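Local structure of precorrin-6y methyltransferase/putative decarboxylase (Methanothermobacter thermautotrophicus, 1L3I) at residues Val36-Gly41 with Cys96-Ile101; Arg57-Asp62 with Thr85-Asp90. The protein probably methylates C-15 of cobalt-precorrin-6B with S-adenosyl-L-methionine and then decarboxylates C-12, giving cobalt-precorrin-7 on the anaerobic route to adenosylcobalamin. All coordinates share one frame; numbering follows the deposited sequence.

Interaction 1 (Val36-Gly41 with Cys96-Ile101); sequences VAVDVG and CKIPDI. With SAH (S-adenosyl-L-homocysteine), chain G.
Val36 CG1 lies 3.6 Å from Asp100 O, and Val36 O lies 3.6 Å from Ile101 CA; the flat groups here are backbone carbonyls, for neither segment carries an aromatic ring. The ring nearby is that of Tyr59 in strand 57-62, against which Val36, Ile98 and Pro99 all rest.

The rest of the contact is aliphatic, and Val38 makes most of it, its two methyls having separate partners. Its CG1 sits between the backbone N and the carbonyl carbon (chi1 63°) and touches Ile101 CD1 at 3.5 Å, while CG2 meets Ile98 CD1 at 3.8 Å. The Val38 and Ile98 side chains cross at about a right angle, with Ile98 CD1 as the touching atom. Ile101 CG2 packs beside Val38 CG1, at 4.0 Å, and more loosely against Val36 CG1, at 4.3 Å. Just past the end of strand 36-40, Gly41 O approaches SAH CG at 3.3 Å; the positive phi of Gly41 (83°) suits a glycine, and a CB would clash with SAH O4'.

No hydrogen bond links the two segments. The backbone of Val36 bonds to Asp102 and Ile103 of strand 101-106, and Ile98 O accepts a bond from Lys123 NZ. The contact thus joins the loop after helix 91-95 and the first residue of strand 101-106, Ile101, to strand 36-40, an inner strand flanked by 57-62 and 101-106 in the Rossmann-like sheet. Branched methyls fitted together in a buried setting imply a hold that depends on shape rather than on charge or directed bonds.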
# COMPACT_ATOMS: atom_id res chain seq x y z
N VAL A 36 8.56 32.17 -7.26
CA VAL A 36 9.38 31.84 -8.42
C VAL A 36 9.71 30.37 -8.20
O VAL A 36 10.26 30.01 -7.16
CB VAL A 36 10.69 32.66 -8.45
CG1 VAL A 36 11.57 32.22 -9.63
CG2 VAL A 36 10.38 34.14 -8.55
N ALA A 37 9.33 29.51 -9.13
CA ALA A 37 9.57 28.10 -8.96
C ALA A 37 10.43 27.51 -10.06
O ALA A 37 10.52 28.07 -11.15
CB ALA A 37 8.24 27.36 -8.91
N VAL A 38 11.08 26.40 -9.75
CA VAL A 38 11.89 25.69 -10.74
C VAL A 38 11.48 24.22 -10.70
O VAL A 38 11.30 23.65 -9.63
CB VAL A 38 13.43 25.83 -10.50
CG1 VAL A 38 13.84 25.22 -9.18
CG2 VAL A 38 14.19 25.16 -11.63
N ASP A 39 11.23 23.65 -11.88
CA ASP A 39 10.87 22.25 -12.00
C ASP A 39 12.02 21.56 -12.70
O ASP A 39 12.19 21.68 -13.91
CB ASP A 39 9.57 22.11 -12.80
CG ASP A 39 9.10 20.66 -12.92
OD1 ASP A 39 9.53 19.81 -12.12
OD2 ASP A 39 8.30 20.36 -13.81
N VAL A 40 12.87 20.90 -11.91
CA VAL A 40 14.03 20.19 -12.44
C VAL A 40 13.58 18.85 -13.01
O VAL A 40 13.15 17.95 -12.25
CB VAL A 40 15.09 19.98 -11.34
CG1 VAL A 40 16.30 19.25 -11.88
CG2 VAL A 40 15.51 21.32 -10.75
N GLY A 41 13.68 18.70 -14.33
CA GLY A 41 13.27 17.47 -14.97
C GLY A 41 11.78 17.55 -15.18
O GLY A 41 11.02 16.78 -14.60
N CYS A 96 22.15 27.34 -12.56
CA CYS A 96 23.03 28.47 -12.30
C CYS A 96 22.63 29.76 -13.04
O CYS A 96 23.04 30.85 -12.63
CB CYS A 96 24.48 28.13 -12.66
SG CYS A 96 25.31 27.01 -11.56
N LYS A 97 21.83 29.64 -14.10
CA LYS A 97 21.40 30.79 -14.89
C LYS A 97 20.11 31.46 -14.41
O LYS A 97 19.79 32.58 -14.84
CB LYS A 97 21.22 30.40 -16.35
CG LYS A 97 22.40 29.72 -16.98
CD LYS A 97 22.09 29.42 -18.44
CE LYS A 97 23.19 28.60 -19.10
NZ LYS A 97 22.97 28.54 -20.58
N ILE A 98 19.37 30.80 -13.54
CA ILE A 98 18.10 31.34 -13.07
C ILE A 98 18.24 32.15 -11.78
O ILE A 98 19.26 32.09 -11.10
CB ILE A 98 17.04 30.21 -12.91
CG1 ILE A 98 17.34 29.33 -11.70
CG2 ILE A 98 17.02 29.34 -14.14
CD1 ILE A 98 16.24 28.34 -11.37
N PRO A 99 17.26 33.01 -11.48
CA PRO A 99 17.33 33.80 -10.25
C PRO A 99 17.02 32.93 -9.04
O PRO A 99 16.87 31.71 -9.16
CB PRO A 99 16.26 34.87 -10.47
CG PRO A 99 15.29 34.23 -11.39
CD PRO A 99 16.20 33.52 -12.36
N ASP A 100 16.93 33.54 -7.86
CA ASP A 100 16.62 32.77 -6.66
C ASP A 100 15.19 32.23 -6.72
O ASP A 100 14.31 32.85 -7.33
CB ASP A 100 16.85 33.60 -5.39
CG ASP A 100 18.32 33.81 -5.09
OD1 ASP A 100 19.20 33.11 -5.66
OD2 ASP A 100 18.62 34.70 -4.25
N ILE A 101 14.97 31.10 -6.05
CA ILE A 101 13.67 30.44 -6.07
C ILE A 101 12.99 30.28 -4.72
O ILE A 101 13.63 30.15 -3.69
CB ILE A 101 13.80 29.03 -6.69
CG1 ILE A 101 14.87 28.25 -5.90
CG2 ILE A 101 14.15 29.12 -8.18
CD1 ILE A 101 15.09 26.86 -6.34
N SAH G . 7.26 15.16 -13.28
CA SAH G . 7.13 15.09 -14.74
CB SAH G . 7.89 13.88 -15.32
CG SAH G . 9.42 13.92 -15.03
SD SAH G . 10.41 12.57 -15.69
C SAH G . 5.65 15.02 -15.10
O SAH G . 4.84 15.04 -14.16
OXT SAH G . 5.32 14.96 -16.30
C5' SAH G . 12.04 13.03 -15.18
C4' SAH G . 12.71 13.97 -16.11
O4' SAH G . 14.01 14.19 -15.54
C3' SAH G . 12.95 13.44 -17.61
O3' SAH G . 12.27 14.13 -18.71
C2' SAH G . 14.50 13.50 -17.66
O2' SAH G . 15.12 13.68 -18.94
C1' SAH G . 14.79 14.58 -16.64
N9 SAH G . 16.11 14.68 -16.05
C8 SAH G . 16.81 13.69 -15.32
N7 SAH G . 17.97 14.12 -14.93
C5 SAH G . 18.07 15.45 -15.41
C6 SAH G . 19.06 16.44 -15.32
N6 SAH G . 20.21 16.24 -14.67
N1 SAH G . 18.85 17.65 -15.91
C2 SAH G . 17.70 17.84 -16.55
N3 SAH G . 16.70 16.99 -16.70
C4 SAH G . 16.93 15.80 -16.11

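Interaction 2 (Arg57-Asp62 with Thr85-Asp90); sequences RVYAID and TLMEGD. With SAH (S-adenosyl-L-homocysteine), chain G.
Tyr59 to Asp62 pair in parallel with Thr85 to Glu88, their backbone hydrogen bonds alternating. Thr85 N donates to Val58 O and Met87 N to Ala60 O, both at 2.8 Å; Ala60 N and Asp62 N answer to Thr85 O and Met87 O. The last bond, Gly89 N to Asp62 O (2.9 Å), has its donor above the carbonyl plane, where strand gives way to loop.

Apolar contacts lie on both faces. Tyr59 CG stands anti to the carbonyl carbon (chi1 -69°), which starts the ring out alongside Thr85, and Tyr59 CD2 lies 3.7 Å from Thr85 CB; selenomethionine Met87 shares this face with Ile61. On the other face Ala60 CB meets Leu86 CD2 at 3.9 Å.

Polar contacts to the ligand come from Asp62, whose OD1 accepts SAH O2' at 2.8 Å and whose OD2 accepts SAH O3' at 2.6 Å. Gly43 N and Asn64 N also bond to this carboxylate and would fix its rotation. An alanine here would probably leave both ribose hydroxyls and these two amides without their acceptor. An acidic residue that ends strand 57-62, first of this beta-alpha-beta unit and second of the Rossmann-like domain, and grips the ribose is characteristic of class I methyltransferases.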
# COMPACT_ATOMS: atom_id res chain seq x y z
N ARG A 57 6.58 32.99 -11.86
CA ARG A 57 7.45 32.51 -12.92
C ARG A 57 7.92 31.09 -12.62
O ARG A 57 8.27 30.77 -11.47
CB ARG A 57 8.66 33.46 -13.07
CG ARG A 57 9.79 33.01 -14.00
CD ARG A 57 9.38 32.92 -15.49
NE ARG A 57 9.12 34.22 -16.11
CZ ARG A 57 8.62 34.41 -17.33
NH1 ARG A 57 8.30 33.37 -18.10
NH2 ARG A 57 8.41 35.63 -17.78
N VAL A 58 7.90 30.22 -13.63
CA VAL A 58 8.33 28.85 -13.48
C VAL A 58 9.46 28.61 -14.46
O VAL A 58 9.39 29.07 -15.60
CB VAL A 58 7.20 27.82 -13.81
CG1 VAL A 58 7.68 26.40 -13.55
CG2 VAL A 58 5.96 28.08 -13.01
N TYR A 59 10.52 27.96 -14.00
CA TYR A 59 11.66 27.60 -14.85
C TYR A 59 11.63 26.08 -14.98
O TYR A 59 11.85 25.37 -14.00
CB TYR A 59 12.97 28.04 -14.18
CG TYR A 59 13.15 29.52 -14.13
CD1 TYR A 59 12.69 30.26 -13.04
CD2 TYR A 59 13.72 30.21 -15.21
CE1 TYR A 59 12.80 31.65 -13.02
CE2 TYR A 59 13.84 31.59 -15.20
CZ TYR A 59 13.37 32.31 -14.11
OH TYR A 59 13.46 33.67 -14.11
N ALA A 60 11.30 25.57 -16.16
CA ALA A 60 11.21 24.13 -16.42
C ALA A 60 12.46 23.65 -17.16
O ALA A 60 12.71 24.02 -18.30
CB ALA A 60 9.96 23.81 -17.21
N ILE A 61 13.21 22.76 -16.52
CA ILE A 61 14.45 22.25 -17.08
C ILE A 61 14.36 20.77 -17.45
O ILE A 61 13.69 19.99 -16.75
CB ILE A 61 15.57 22.37 -16.02
CG1 ILE A 61 15.72 23.81 -15.55
CG2 ILE A 61 16.87 21.83 -16.54
CD1 ILE A 61 16.57 23.95 -14.30
N ASP A 62 15.06 20.38 -18.52
CA ASP A 62 15.13 18.98 -18.94
C ASP A 62 16.25 18.72 -19.95
O ASP A 62 16.49 19.52 -20.85
CB ASP A 62 13.80 18.51 -19.52
CG ASP A 62 13.57 17.02 -19.28
OD1 ASP A 62 14.36 16.21 -19.82
OD2 ASP A 62 12.62 16.67 -18.55
N THR A 85 9.58 29.54 -18.40
CA THR A 85 10.82 29.65 -19.14
C THR A 85 11.37 28.24 -19.28
O THR A 85 11.82 27.64 -18.31
CB THR A 85 11.84 30.52 -18.40
OG1 THR A 85 11.28 31.82 -18.17
CG2 THR A 85 13.12 30.67 -19.21
N LEU A 86 11.24 27.68 -20.48
CA LEU A 86 11.73 26.33 -20.77
C LEU A 86 13.24 26.38 -21.00
O LEU A 86 13.73 27.26 -21.69
CB LEU A 86 11.01 25.76 -22.00
CG LEU A 86 9.55 25.42 -21.75
CD1 LEU A 86 8.79 25.43 -23.04
CD2 LEU A 86 9.45 24.06 -21.08
N MSE A 87 13.95 25.42 -20.43
CA MSE A 87 15.39 25.38 -20.56
C MSE A 87 15.90 23.98 -20.85
O MSE A 87 15.83 23.10 -19.98
CB MSE A 87 16.05 25.88 -19.29
CG MSE A 87 15.60 27.26 -18.86
SE MSE A 87 16.56 27.84 -17.29
CE MSE A 87 15.42 27.07 -15.96
N GLU A 88 16.37 23.74 -22.08
CA GLU A 88 16.89 22.43 -22.41
C GLU A 88 18.32 22.39 -21.93
O GLU A 88 19.07 23.35 -22.11
CB GLU A 88 16.85 22.15 -23.91
CG GLU A 88 17.28 20.73 -24.22
CD GLU A 88 17.69 20.52 -25.66
OE1 GLU A 88 16.98 21.01 -26.56
OE2 GLU A 88 18.72 19.85 -25.89
N GLY A 89 18.71 21.27 -21.32
CA GLY A 89 20.07 21.13 -20.84
C GLY A 89 20.13 20.41 -19.52
O GLY A 89 19.11 20.11 -18.90
N ASP A 90 21.35 20.11 -19.11
CA ASP A 90 21.59 19.42 -17.86
C ASP A 90 21.27 20.40 -16.73
O ASP A 90 21.66 21.57 -16.78
CB ASP A 90 23.05 18.97 -17.82
CG ASP A 90 23.29 17.86 -16.83
OD1 ASP A 90 22.49 16.88 -16.80
OD2 ASP A 90 24.29 17.96 -16.08
N SAH G . 7.26 15.16 -13.28
CA SAH G . 7.13 15.09 -14.74
CB SAH G . 7.89 13.88 -15.32
CG SAH G . 9.42 13.92 -15.03
SD SAH G . 10.41 12.57 -15.69
C SAH G . 5.65 15.02 -15.10
O SAH G . 4.84 15.04 -14.16
OXT SAH G . 5.32 14.96 -16.30
C5' SAH G . 12.04 13.03 -15.18
C4' SAH G . 12.71 13.97 -16.11
O4' SAH G . 14.01 14.19 -15.54
C3' SAH G . 12.95 13.44 -17.61
O3' SAH G . 12.27 14.13 -18.71
C2' SAH G . 14.50 13.50 -17.66
O2' SAH G . 15.12 13.68 -18.94
C1' SAH G . 14.79 14.58 -16.64
N9 SAH G . 16.11 14.68 -16.05
C8 SAH G . 16.81 13.69 -15.32
N7 SAH G . 17.97 14.12 -14.93
C5 SAH G . 18.07 15.45 -15.41
C6 SAH G . 19.06 16.44 -15.32
N6 SAH G . 20.21 16.24 -14.67
N1 SAH G . 18.85 17.65 -15.91
C2 SAH G . 17.70 17.84 -16.55
N3 SAH G . 16.70 16.99 -16.70
C4 SAH G . 16.93 15.80 -16.11

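In the fold
Interactions 1 and 2 lie with their centres about 8 Å apart on one sheet, in which strands 36-40 and 57-62 are neighbours, and along the chain interaction 2 is nested within the loop that interaction 1 closes. Probable hydrogen bonds join them: Asp39 N to Tyr59 O at 2.8 Å and Gly41 N to Ile61 O at 2.7 Å. The second lies where the glycine-rich loop starts beside the end of strand 57-62, and Gly41 and Asp62 both touch the same S-adenosyl-L-homocysteine. The Val38 side chain packs on Ile61, while remaining about 10 Å from that of Asp62. Both contacts therefore supply residues to the pocket, Gly41 from one and Asp62, Gly89 and Asp90 from the other.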